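Hypothetical protein PH0495 (Pyrococcus horikoshii, PDB 1X3L) catalyses the ATP-dependent phosphorylation of D-glycerate to 2-phosphoglycerate, using magnesium as its cofactor. Local coordinates at residues M63-A66 with I67-L71; A161-H164 with E165-V169; P214-F217 with E218-K221; D382-T385 with Y386-R390; G393-V396 with E397-L400. One frame throughout, in Å; residues are numbered along the deposited sequence.

Contact 1 lies well inside helix 60-70, partly buried between strand 124-129 and helix 23-30; the other four lie at helix starts, and together they illustrate how local side-chain chemistry changes with position along a helix. Contact 2 is the most exposed and contact 3 partly buried; they touch, Thr168 meeting Thr215, and so join helices 163-171 and 217-226. Contacts 4 and 5 pair off in the same way within the MOFRL range, where helix 385-391 ends just before helix 396-401 begins. Contacts 3 and 4 form capping boxes, one return bond in contact 4 being weak, and contact 2 only half of one, whereas contact 5 relies largely on apolar packing.

Contact 1 (M63-A66 with I67-L71); sequences MARA and IEDIL
Asp69 and Arg65 cross obliquely one turn apart on helix 60-70. Taken from the backbone outward, the aspartate starts at CB, which rests beside the carbonyls of the preceding turn, 3.6 Å from Arg65 O. Its CG stands anti to its own carbonyl carbon (chi1 -67°), a choice that folds the carboxylate back over the same carbonyl, with CG 3.1 Å from Arg65 O. At the tip OD1 lies 3.5 Å from Arg65 O and makes a long, weak ion pair with Lys89. OD2 comes to 3.0 Å of Arg65 O; both atoms are acceptors, and nothing is shared between them. The partner of OD2 lies elsewhere: it is hydrogen-bonded to the hydroxyl of Tyr24, whose ring also makes a cation-pi contact with Arg65. The guanidinium does not grip the aspartate. Arg65 NH1 is 4.1 Å from Asp69 OD2, the two flat groups are turned 63° apart, and no N-H points at the oxygen; the arginine's salt bridge goes to Glu62. Beneath the side chains the backbone bond from Glu68 N to Ala64 O is sound at 3.1 Å, but Asp69 N divides weakly between Arg65 O and Ala66 O. An alanine in place of Asp69 is likely to leave the Tyr24 hydroxyl without this acceptor and remove one of the negative charges near Arg65. On the inner side Ile67 and Met63, on the helix of the beta-alpha-beta unit 51-56, 60-70, 75-81, pack on strand 124-129. The outer pair is therefore probably attracted through charge alone, while directional bonding to third residues fixes where each group sits.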
loop_
_atom_site.group_PDB
_atom_site.type_symbol
_atom_site.label_atom_id
_atom_site.label_comp_id
_atom_site.label_asym_id
_atom_site.label_seq_id
_atom_site.Cartn_x
_atom_site.Cartn_y
_atom_site.Cartn_z
ATOM N N MET A 63 -4.044 0.145 -13.505
ATOM C CA MET A 63 -2.634 0.200 -13.878
ATOM C C MET A 63 -2.453 -0.231 -15.332
ATOM O O MET A 63 -1.709 0.395 -16.085
ATOM C CB MET A 63 -1.807 -0.683 -12.939
ATOM C CG MET A 63 -1.691 -0.100 -11.527
ATOM S SD MET A 63 -0.924 -1.198 -10.325
ATOM C CE MET A 63 0.833 -0.944 -10.705
ATOM N N ALA A 64 -3.154 -1.291 -15.723
ATOM C CA ALA A 64 -3.088 -1.804 -17.091
ATOM C C ALA A 64 -3.563 -0.759 -18.096
ATOM O O ALA A 64 -2.992 -0.617 -19.175
ATOM C CB ALA A 64 -3.941 -3.066 -17.217
ATOM N N ARG A 65 -4.617 -0.033 -17.737
ATOM C CA ARG A 65 -5.170 0.997 -18.608
ATOM C C ARG A 65 -4.126 2.075 -18.908
ATOM O O ARG A 65 -4.046 2.579 -20.032
ATOM C CB ARG A 65 -6.412 1.612 -17.951
ATOM C CG ARG A 65 -7.185 2.584 -18.825
ATOM C CD ARG A 65 -8.564 2.873 -18.232
ATOM N NE ARG A 65 -8.498 3.534 -16.927
ATOM C CZ ARG A 65 -8.278 4.834 -16.747
ATOM N NH1 ARG A 65 -8.100 5.636 -17.792
ATOM N NH2 ARG A 65 -8.228 5.336 -15.519
ATOM N N ALA A 66 -3.320 2.419 -17.908
ATOM C CA ALA A 66 -2.280 3.429 -18.084
ATOM C C ALA A 66 -1.243 2.960 -19.104
ATOM O O ALA A 66 -0.806 3.729 -19.967
ATOM C CB ALA A 66 -1.604 3.729 -16.743
ATOM N N ILE A 67 -0.841 1.699 -19.005
ATOM C CA ILE A 67 0.142 1.157 -19.934
ATOM C C ILE A 67 -0.389 1.163 -21.370
ATOM O O ILE A 67 0.333 1.527 -22.300
ATOM C CB ILE A 67 0.547 -0.277 -19.538
ATOM C CG1 ILE A 67 1.283 -0.255 -18.195
ATOM C CG2 ILE A 67 1.433 -0.888 -20.607
ATOM C CD1 ILE A 67 2.579 0.530 -18.218
ATOM N N GLU A 68 -1.648 0.766 -21.549
ATOM C CA GLU A 68 -2.251 0.744 -22.882
ATOM C C GLU A 68 -2.386 2.145 -23.474
ATOM O O GLU A 68 -2.404 2.303 -24.693
ATOM C CB GLU A 68 -3.643 0.102 -22.857
ATOM C CG GLU A 68 -3.680 -1.369 -22.508
ATOM C CD GLU A 68 -5.034 -1.989 -22.806
ATOM O OE1 GLU A 68 -6.065 -1.418 -22.390
ATOM O OE2 GLU A 68 -5.070 -3.052 -23.456
ATOM N N ASP A 69 -2.487 3.160 -22.620
ATOM C CA ASP A 69 -2.630 4.526 -23.114
ATOM C C ASP A 69 -1.321 5.126 -23.609
ATOM O O ASP A 69 -1.328 6.154 -24.290
ATOM C CB ASP A 69 -3.233 5.442 -22.041
ATOM C CG ASP A 69 -4.674 5.087 -21.711
ATOM O OD1 ASP A 69 -5.382 4.573 -22.603
ATOM O OD2 ASP A 69 -5.104 5.336 -20.565
ATOM N N ILE A 70 -0.200 4.496 -23.278
ATOM C CA ILE A 70 1.089 5.015 -23.720
ATOM C C ILE A 70 1.900 4.011 -24.526
ATOM O O ILE A 70 2.953 4.351 -25.060
ATOM C CB ILE A 70 1.946 5.488 -22.526
ATOM C CG1 ILE A 70 2.273 4.305 -21.609
ATOM C CG2 ILE A 70 1.204 6.572 -21.764
ATOM C CD1 ILE A 70 3.142 4.678 -20.419
ATOM N N LEU A 71 1.409 2.779 -24.619
ATOM C CA LEU A 71 2.110 1.736 -25.361
ATOM C C LEU A 71 1.145 0.745 -26.001
ATOM O O LEU A 71 0.083 0.452 -25.449
ATOM C CB LEU A 71 3.063 0.973 -24.432
ATOM C CG LEU A 71 4.269 1.715 -23.848
ATOM C CD1 LEU A 71 4.909 0.872 -22.752
ATOM C CD2 LEU A 71 5.276 2.016 -24.953
#

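Contact 2 (A161-H164 with E165-V169); sequences AKIH and EINTV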
loop_
_atom_site.group_PDB
_atom_site.type_symbol
_atom_site.label_atom_id
_atom_site.label_comp_id
_atom_site.label_asym_id
_atom_site.label_seq_id
_atom_site.Cartn_x
_atom_site.Cartn_y
_atom_site.Cartn_z
ATOM N N ALA A 161 0.917 -18.600 14.007
ATOM C CA ALA A 161 2.219 -18.545 13.355
ATOM C C ALA A 161 2.528 -17.120 12.919
ATOM O O ALA A 161 1.639 -16.398 12.466
ATOM C CB ALA A 161 2.232 -19.473 12.154
ATOM N N LYS A 162 3.787 -16.715 13.058
ATOM C CA LYS A 162 4.184 -15.371 12.661
ATOM C C LYS A 162 3.922 -15.196 11.168
ATOM O O LYS A 162 4.084 -16.134 10.386
ATOM C CB LYS A 162 5.662 -15.137 12.991
ATOM C CG LYS A 162 5.968 -15.208 14.486
ATOM C CD LYS A 162 7.389 -14.757 14.798
ATOM C CE LYS A 162 7.691 -14.852 16.292
ATOM N NZ LYS A 162 9.045 -14.320 16.640
ATOM N N ILE A 163 3.511 -13.995 10.777
ATOM C CA ILE A 163 3.188 -13.702 9.383
ATOM C C ILE A 163 4.289 -13.990 8.357
ATOM O O ILE A 163 4.001 -14.423 7.239
ATOM C CB ILE A 163 2.723 -12.233 9.230
ATOM C CG1 ILE A 163 2.553 -11.884 7.746
ATOM C CG2 ILE A 163 3.710 -11.306 9.916
ATOM C CD1 ILE A 163 2.076 -10.468 7.506
ATOM N N HIS A 164 5.545 -13.759 8.719
ATOM C CA HIS A 164 6.627 -14.008 7.774
ATOM C C HIS A 164 6.919 -15.503 7.646
ATOM O O HIS A 164 7.432 -15.957 6.621
ATOM C CB HIS A 164 7.891 -13.246 8.189
ATOM C CG HIS A 164 8.548 -13.779 9.423
ATOM N ND1 HIS A 164 9.293 -14.940 9.429
ATOM C CD2 HIS A 164 8.585 -13.302 10.691
ATOM C CE1 HIS A 164 9.761 -15.153 10.646
ATOM N NE2 HIS A 164 9.347 -14.174 11.430
ATOM N N GLU A 165 6.587 -16.263 8.687
ATOM C CA GLU A 165 6.800 -17.709 8.679
ATOM C C GLU A 165 5.734 -18.354 7.805
ATOM O O GLU A 165 5.956 -19.410 7.217
ATOM C CB GLU A 165 6.714 -18.281 10.098
ATOM C CG GLU A 165 7.770 -17.752 11.051
ATOM C CD GLU A 165 7.667 -18.358 12.439
ATOM O OE1 GLU A 165 6.587 -18.262 13.055
ATOM O OE2 GLU A 165 8.668 -18.932 12.916
ATOM N N ILE A 166 4.574 -17.709 7.735
ATOM C CA ILE A 166 3.463 -18.196 6.932
ATOM C C ILE A 166 3.755 -17.904 5.469
ATOM O O ILE A 166 3.389 -18.681 4.587
ATOM C CB ILE A 166 2.139 -17.508 7.345
ATOM C CG1 ILE A 166 1.736 -17.977 8.746
ATOM C CG2 ILE A 166 1.042 -17.811 6.331
ATOM C CD1 ILE A 166 0.474 -17.329 9.281
ATOM N N ASN A 167 4.418 -16.777 5.226
ATOM C CA ASN A 167 4.792 -16.370 3.877
ATOM C C ASN A 167 5.868 -17.317 3.359
ATOM O O ASN A 167 5.920 -17.624 2.172
ATOM C CB ASN A 167 5.346 -14.943 3.882
ATOM C CG ASN A 167 4.309 -13.915 4.283
ATOM O OD1 ASN A 167 3.159 -14.256 4.565
ATOM N ND2 ASN A 167 4.711 -12.648 4.316
ATOM N N THR A 168 6.733 -17.768 4.259
ATOM C CA THR A 168 7.805 -18.687 3.897
ATOM C C THR A 168 7.224 -20.004 3.404
ATOM O O THR A 168 7.649 -20.538 2.377
ATOM C CB THR A 168 8.721 -18.968 5.094
ATOM O OG1 THR A 168 9.443 -17.776 5.425
ATOM C CG2 THR A 168 9.703 -20.088 4.771
ATOM N N VAL A 169 6.250 -20.523 4.143
ATOM C CA VAL A 169 5.615 -21.770 3.766
ATOM C C VAL A 169 4.826 -21.584 2.476
ATOM O O VAL A 169 4.976 -22.369 1.546
ATOM C CB VAL A 169 4.673 -22.286 4.879
ATOM C CG1 VAL A 169 3.959 -23.546 4.416
ATOM C CG2 VAL A 169 5.472 -22.581 6.141
#
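Glu165 swings its CG anti to its carbonyl carbon (chi1 -62°), which sends the carboxylate back along the helix start until OE1 accepts from Lys162 N at 3.2 Å. His164 differs: with chi1 at 70° its CG lies between its own backbone N and carbonyl carbon, and the imidazole lies beside the next peptide, where CE1 meets Glu165 CG at 3.3 Å. The ring and the carboxylate beyond it are turned 52° apart. Lys162 is the N-cap of helix 163-171, and the bond from Lys162 N to Glu165, on the anti lone pair of OE1, supplies one half of a capping box; the lysine side chain has no acceptor with which to return it. Glu165 OE1 also holds the hydroxyl of Tyr227. Just outside the cap Ala161 CB touches Ile166 CG1 at 3.8 Å, the pair of positions joined in a hydrophobic staple, and Ile166 goes on to helix 146-158. One turn further, His164 O is gripped twice by one residue, from Thr168 OG1 at 3.0 Å and from Thr168 N at 3.1 Å, the two donors arriving from opposite faces of the carbonyl plane. Thr168 then packs on Asp219 and Ile223 of helix 217-226.

Contact 3 (P214-F217 with E218-K221); sequences PTTF and EDAK. With EDO (1,2-ethanediol), chain F.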
loop_
_atom_site.group_PDB
_atom_site.type_symbol
_atom_site.label_atom_id
_atom_site.label_comp_id
_atom_site.label_asym_id
_atom_site.label_seq_id
_atom_site.Cartn_x
_atom_site.Cartn_y
_atom_site.Cartn_z
ATOM N N PRO A 214 14.796 -15.190 0.412
ATOM C CA PRO A 214 15.894 -15.880 1.092
ATOM C C PRO A 214 15.504 -17.161 1.827
ATOM O O PRO A 214 16.360 -18.001 2.086
ATOM C CB PRO A 214 16.438 -14.806 2.035
ATOM C CG PRO A 214 15.210 -14.036 2.387
ATOM C CD PRO A 214 14.521 -13.887 1.043
ATOM N N THR A 215 14.227 -17.322 2.166
ATOM C CA THR A 215 13.804 -18.528 2.874
ATOM C C THR A 215 13.963 -19.770 1.992
ATOM O O THR A 215 14.002 -19.678 0.761
ATOM C CB THR A 215 12.344 -18.426 3.366
ATOM O OG1 THR A 215 11.453 -18.394 2.246
ATOM C CG2 THR A 215 12.163 -17.163 4.198
ATOM N N THR A 216 14.049 -20.931 2.630
ATOM C CA THR A 216 14.248 -22.184 1.918
ATOM C C THR A 216 13.210 -23.237 2.266
ATOM O O THR A 216 12.357 -23.024 3.129
ATOM C CB THR A 216 15.619 -22.769 2.263
ATOM O OG1 THR A 216 15.670 -23.027 3.672
ATOM C CG2 THR A 216 16.727 -21.793 1.902
ATOM N N PHE A 217 13.295 -24.380 1.587
ATOM C CA PHE A 217 12.388 -25.493 1.843
ATOM C C PHE A 217 12.638 -25.968 3.268
ATOM O O PHE A 217 11.717 -26.368 3.976
ATOM C CB PHE A 217 12.655 -26.642 0.864
ATOM C CG PHE A 217 12.087 -26.418 -0.509
ATOM C CD1 PHE A 217 10.713 -26.393 -0.710
ATOM C CD2 PHE A 217 12.924 -26.225 -1.603
ATOM C CE1 PHE A 217 10.179 -26.178 -1.977
ATOM C CE2 PHE A 217 12.400 -26.011 -2.874
ATOM C CZ PHE A 217 11.024 -25.987 -3.063
ATOM N N GLU A 218 13.897 -25.915 3.684
ATOM C CA GLU A 218 14.269 -26.332 5.027
ATOM C C GLU A 218 13.603 -25.413 6.052
ATOM O O GLU A 218 13.123 -25.875 7.089
ATOM C CB GLU A 218 15.789 -26.295 5.172
ATOM C CG GLU A 218 16.319 -26.883 6.465
ATOM C CD GLU A 218 17.800 -27.205 6.376
ATOM O OE1 GLU A 218 18.171 -28.034 5.512
ATOM O OE2 GLU A 218 18.589 -26.634 7.159
ATOM N N ASP A 219 13.568 -24.113 5.758
ATOM C CA ASP A 219 12.928 -23.161 6.662
ATOM C C ASP A 219 11.439 -23.481 6.753
ATOM O O ASP A 219 10.850 -23.438 7.832
ATOM C CB ASP A 219 13.102 -21.716 6.171
ATOM C CG ASP A 219 14.528 -21.220 6.292
ATOM O OD1 ASP A 219 15.239 -21.660 7.219
ATOM O OD2 ASP A 219 14.938 -20.374 5.469
ATOM N N ALA A 220 10.834 -23.804 5.614
ATOM C CA ALA A 220 9.414 -24.133 5.574
ATOM C C ALA A 220 9.095 -25.378 6.405
ATOM O O ALA A 220 8.094 -25.410 7.121
ATOM C CB ALA A 220 8.970 -24.336 4.137
ATOM N N LYS A 221 9.942 -26.398 6.313
ATOM C CA LYS A 221 9.720 -27.623 7.073
ATOM C C LYS A 221 9.879 -27.353 8.569
ATOM O O LYS A 221 9.047 -27.775 9.376
ATOM C CB LYS A 221 10.698 -28.717 6.635
ATOM C CG LYS A 221 10.417 -30.078 7.275
ATOM C CD LYS A 221 11.338 -31.164 6.735
ATOM C CE LYS A 221 11.031 -32.516 7.367
ATOM N NZ LYS A 221 11.965 -33.577 6.896
HETATM C C1 EDO F . 9.834 -35.947 9.373
HETATM O O1 EDO F . 11.083 -35.342 9.010
HETATM C C2 EDO F . 9.193 -36.597 8.147
HETATM O O2 EDO F . 7.950 -37.208 8.508
#
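Thr216 and Asp219 exchange hydrogen bonds across the first turn of helix 217-226, each side chain serving the other's backbone. In one direction Thr216 OG1 accepts from Asp219 N at 3.2 Å with a fairly straight N-H (154°). In the other, Thr216 N donates to Asp219 OD2 at 3.0 Å, approaching from above the carboxylate plane instead of within it. Together they make a capping box with Thr216 as N-cap. The threonine hydroxyl is in place because OG1 sits between its backbone N and carbonyl carbon (chi1 61°), where Asp219 N can reach it. The regular main-chain bonds start at once, from Ala220 N to Thr216 O at 3.0 Å and from Lys221 N to Phe217 O at 2.9 Å.

Ionic contacts extend this polar side. Asp219 OD1, the oxygen not used in the box, forms a salt bridge with Arg222, which also bridges to Glu218. Such pairing, together with the helix start, would probably favour a charged aspartate. Lys221 stretches fully away from the cap; its NZ pairs with Glu242 and meets O1 of an ethanediol molecule, probably from the crystallisation liquor, at 2.9 Å.

Apolar packing belongs chiefly to Phe217, whose ring meets Leu245 and, edge-to-face, His172. The start of helix 217-226 is thus set between two neighbours: helix 235-246 receives Phe217 and Lys221, while helix 163-171 meets Thr215 and Asp219 through Thr168.

Contact 4 (D382-T385 with Y386-R390); sequences DGTT and YKKLR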
loop_
_atom_site.group_PDB
_atom_site.type_symbol
_atom_site.label_atom_id
_atom_site.label_comp_id
_atom_site.label_asym_id
_atom_site.label_seq_id
_atom_site.Cartn_x
_atom_site.Cartn_y
_atom_site.Cartn_z
ATOM N N ASP A 382 -7.653 23.253 13.247
ATOM C CA ASP A 382 -6.747 24.390 13.218
ATOM C C ASP A 382 -6.683 25.027 14.598
ATOM O O ASP A 382 -7.190 24.460 15.567
ATOM C CB ASP A 382 -7.177 25.418 12.164
ATOM C CG ASP A 382 -8.606 25.893 12.348
ATOM O OD1 ASP A 382 -9.019 26.103 13.507
ATOM O OD2 ASP A 382 -9.310 26.065 11.328
ATOM N N GLY A 383 -6.053 26.197 14.683
ATOM C CA GLY A 383 -5.915 26.886 15.958
ATOM C C GLY A 383 -7.198 27.393 16.598
ATOM O O GLY A 383 -7.189 27.833 17.754
ATOM N N THR A 384 -8.306 27.339 15.867
ATOM C CA THR A 384 -9.577 27.802 16.416
ATOM C C THR A 384 -10.449 26.643 16.887
ATOM O O THR A 384 -11.435 26.852 17.594
ATOM C CB THR A 384 -10.409 28.560 15.375
ATOM O OG1 THR A 384 -10.966 27.622 14.447
ATOM C CG2 THR A 384 -9.553 29.570 14.628
ATOM N N THR A 385 -10.082 25.427 16.499
ATOM C CA THR A 385 -10.886 24.256 16.831
ATOM C C THR A 385 -11.144 23.962 18.305
ATOM O O THR A 385 -12.288 23.715 18.695
ATOM C CB THR A 385 -10.309 22.991 16.185
ATOM O OG1 THR A 385 -10.147 23.208 14.774
ATOM C CG2 THR A 385 -11.261 21.821 16.398
ATOM N N TYR A 386 -10.101 23.977 19.126
ATOM C CA TYR A 386 -10.288 23.683 20.537
ATOM C C TYR A 386 -11.387 24.554 21.155
ATOM O O TYR A 386 -12.318 24.042 21.775
ATOM C CB TYR A 386 -8.980 23.873 21.310
ATOM C CG TYR A 386 -9.079 23.381 22.735
ATOM C CD1 TYR A 386 -9.292 22.031 23.009
ATOM C CD2 TYR A 386 -9.008 24.268 23.809
ATOM C CE1 TYR A 386 -9.438 21.575 24.319
ATOM C CE2 TYR A 386 -9.153 23.822 25.125
ATOM C CZ TYR A 386 -9.371 22.475 25.370
ATOM O OH TYR A 386 -9.538 22.028 26.661
ATOM N N LYS A 387 -11.291 25.866 20.966
ATOM C CA LYS A 387 -12.285 26.765 21.536
ATOM C C LYS A 387 -13.684 26.559 20.971
ATOM O O LYS A 387 -14.675 26.780 21.672
ATOM C CB LYS A 387 -11.832 28.220 21.385
ATOM C CG LYS A 387 -10.674 28.547 22.334
ATOM C CD LYS A 387 -10.252 30.017 22.322
ATOM C CE LYS A 387 -9.141 30.249 23.356
ATOM N NZ LYS A 387 -8.636 31.651 23.391
ATOM N N LYS A 388 -13.777 26.130 19.716
ATOM C CA LYS A 388 -15.086 25.882 19.126
ATOM C C LYS A 388 -15.700 24.665 19.818
ATOM O O LYS A 388 -16.908 24.619 20.054
ATOM C CB LYS A 388 -14.969 25.657 17.615
ATOM C CG LYS A 388 -14.668 26.943 16.845
ATOM C CD LYS A 388 -14.482 26.711 15.348
ATOM C CE LYS A 388 -14.124 28.018 14.639
ATOM N NZ LYS A 388 -13.821 27.818 13.188
ATOM N N LEU A 389 -14.858 23.694 20.156
ATOM C CA LEU A 389 -15.308 22.488 20.843
ATOM C C LEU A 389 -15.777 22.845 22.258
ATOM O O LEU A 389 -16.819 22.371 22.719
ATOM C CB LEU A 389 -14.170 21.463 20.917
ATOM C CG LEU A 389 -13.735 20.782 19.611
ATOM C CD1 LEU A 389 -12.387 20.095 19.793
ATOM C CD2 LEU A 389 -14.798 19.775 19.182
ATOM N N ARG A 390 -15.007 23.692 22.938
ATOM C CA ARG A 390 -15.346 24.106 24.292
ATOM C C ARG A 390 -16.616 24.955 24.306
ATOM O O ARG A 390 -17.388 24.909 25.262
ATOM C CB ARG A 390 -14.178 24.875 24.914
ATOM C CG ARG A 390 -12.921 24.029 25.085
ATOM C CD ARG A 390 -13.205 22.794 25.935
ATOM N NE ARG A 390 -13.486 23.145 27.327
ATOM C CZ ARG A 390 -14.267 22.437 28.137
ATOM N NH1 ARG A 390 -14.858 21.332 27.700
ATOM N NH2 ARG A 390 -14.452 22.832 29.391
HETATM O O HOH W 1 -7.263 24.089 18.472
HETATM O O HOH W 2 -11.953 26.064 11.837
HETATM O O HOH W 3 -8.963 27.060 19.968
#
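Lys388 lies alongside Thr384, the two side chains pointing the same way, and its NZ ends 3.1 Å from Thr384 OG1 in a weak hydrogen bond. Under it Lys388 N donates to Thr384 O in the carbonyl plane. Next to this pair, Leu389 CD1 runs beside Thr385 CG2 at 4.0 Å on the buried side, near Val396 of helix 396-401.

Asp382 positions both threonines. Its OD1 takes Thr384 N on the anti side and Thr384 OG1, at 2.6 Å, on the syn side, with a weak bond from Thr385 N. Thr385 answers with OG1 set anti to its carbonyl carbon (chi1 -53°), where Asp382 N reaches it at 2.9 Å almost straight, at 170°. Replacing Thr385 by a valine would probably leave the Asp382 amide without its acceptor and free the turn to shift.

Farther out, one water links Asp382 OD2 to Lys388 NZ, and Arg7 forms a salt bridge to the same carboxylate oxygen. Two more waters bridge Asp382 O to Tyr386 N and Gly383 O to Lys387 N. This reciprocal bonding of Asp382 and Thr385 is a capping box, here joining strand 378-382 to helix 385-391.

Contact 5 (G393-V396 with E397-L400); sequences GIDV and EKVL
Ile394 lays its CG2 branch obliquely against Val399, the two CG2 methyls 3.6 Å apart, just ahead of helix 396-401. The isoleucine directly precedes the N-cap, Asp395, and the valine sits in the first full turn, so the pair fits a hydrophobic staple. Val399 also brings CG2 to 3.1 Å of Asp395 O, the carbonyl to which its own N donates at 2.9 Å. On another side of the helix Val396 and Leu400 run side by side, Val396 CG1 4.0 Å from Leu400 CD1, with the bond from Leu400 N to Val396 O beneath them. Val396 continues onto Tyr386 of the previous helix, and Leu400 onto helix 343-351.

The polar side is less settled. Asp395 turns its CG anti to the backbone N (chi1 176°), which carries the carboxylate over the helix start, but its bond from Lys398 N is weak and the place of OD2 is doubtful. Its other oxygen, OD1, comes to 3.3 Å of Glu397 OE1, the two side chains crossing at about a right angle, their carboxylate planes 47° apart. Lys398 bends back at chi3, and a water accepts from Asp395 N at 2.8 Å and, weakly, from Lys398 NZ.

Upstream, Gly393 has the positive phi of a Schellman motif that ends helix 385-391, with Ile394 N bonded to Leu389 O. The crowding of the two acids is probably eased by the amide-rich helix start, and Glu397 has a long, weak ion pair with Arg353; even so, the apolar staple and backbone bonds look the firmer part of this helix start.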
loop_
_atom_site.group_PDB
_atom_site.type_symbol
_atom_site.label_atom_id
_atom_site.label_comp_id
_atom_site.label_asym_id
_atom_site.label_seq_id
_atom_site.Cartn_x
_atom_site.Cartn_y
_atom_site.Cartn_z
ATOM N N GLY A 393 -19.508 22.999 24.724
ATOM C CA GLY A 393 -19.449 22.199 25.935
ATOM C C GLY A 393 -18.911 20.791 25.742
ATOM O O GLY A 393 -19.300 19.871 26.461
ATOM N N ILE A 394 -18.011 20.611 24.781
ATOM C CA ILE A 394 -17.442 19.290 24.531
ATOM C C ILE A 394 -16.155 19.075 25.316
ATOM O O ILE A 394 -15.232 19.888 25.255
ATOM C CB ILE A 394 -17.148 19.073 23.026
ATOM C CG1 ILE A 394 -18.462 19.042 22.241
ATOM C CG2 ILE A 394 -16.377 17.780 22.824
ATOM C CD1 ILE A 394 -18.290 18.860 20.746
ATOM N N ASP A 395 -16.108 17.983 26.070
ATOM C CA ASP A 395 -14.922 17.654 26.846
ATOM C C ASP A 395 -14.076 16.728 25.981
ATOM O O ASP A 395 -14.341 15.529 25.880
ATOM C CB ASP A 395 -15.319 16.971 28.154
ATOM C CG ASP A 395 -14.123 16.518 28.960
ATOM O OD1 ASP A 395 -13.067 17.181 28.902
ATOM O OD2 ASP A 395 -14.244 15.500 29.666
ATOM N N VAL A 396 -13.060 17.303 25.346
ATOM C CA VAL A 396 -12.186 16.557 24.450
ATOM C C VAL A 396 -11.558 15.308 25.065
ATOM O O VAL A 396 -11.591 14.236 24.458
ATOM C CB VAL A 396 -11.074 17.478 23.890
ATOM C CG1 VAL A 396 -10.152 16.696 22.963
ATOM C CG2 VAL A 396 -11.706 18.634 23.139
ATOM N N GLU A 397 -10.986 15.440 26.259
ATOM C CA GLU A 397 -10.357 14.298 26.922
ATOM C C GLU A 397 -11.356 13.158 27.100
ATOM O O GLU A 397 -11.026 11.995 26.887
ATOM C CB GLU A 397 -9.798 14.706 28.293
ATOM C CG GLU A 397 -8.585 15.635 28.255
ATOM C CD GLU A 397 -8.866 16.964 27.569
ATOM O OE1 GLU A 397 -9.912 17.587 27.863
ATOM O OE2 GLU A 397 -8.028 17.390 26.743
ATOM N N LYS A 398 -12.580 13.498 27.490
ATOM C CA LYS A 398 -13.619 12.492 27.690
ATOM C C LYS A 398 -13.996 11.839 26.366
ATOM O O LYS A 398 -14.194 10.627 26.299
ATOM C CB LYS A 398 -14.863 13.122 28.320
ATOM C CG LYS A 398 -15.960 12.122 28.667
ATOM C CD LYS A 398 -17.220 12.815 29.198
ATOM C CE LYS A 398 -17.890 13.679 28.125
ATOM N NZ LYS A 398 -19.120 14.354 28.632
ATOM N N VAL A 399 -14.099 12.646 25.313
ATOM C CA VAL A 399 -14.454 12.127 23.992
ATOM C C VAL A 399 -13.411 11.123 23.520
ATOM O O VAL A 399 -13.749 10.073 22.976
ATOM C CB VAL A 399 -14.565 13.265 22.948
ATOM C CG1 VAL A 399 -14.880 12.678 21.573
ATOM C CG2 VAL A 399 -15.654 14.246 23.357
ATOM N N LEU A 400 -12.139 11.446 23.730
ATOM C CA LEU A 400 -11.058 10.554 23.324
ATOM C C LEU A 400 -11.068 9.280 24.166
ATOM O O LEU A 400 -10.840 8.188 23.655
ATOM C CB LEU A 400 -9.705 11.273 23.445
ATOM C CG LEU A 400 -9.442 12.309 22.342
ATOM C CD1 LEU A 400 -8.250 13.184 22.700
ATOM C CD2 LEU A 400 -9.204 11.582 21.014
HETATM O O HOH W 4 -18.297 16.193 26.172
#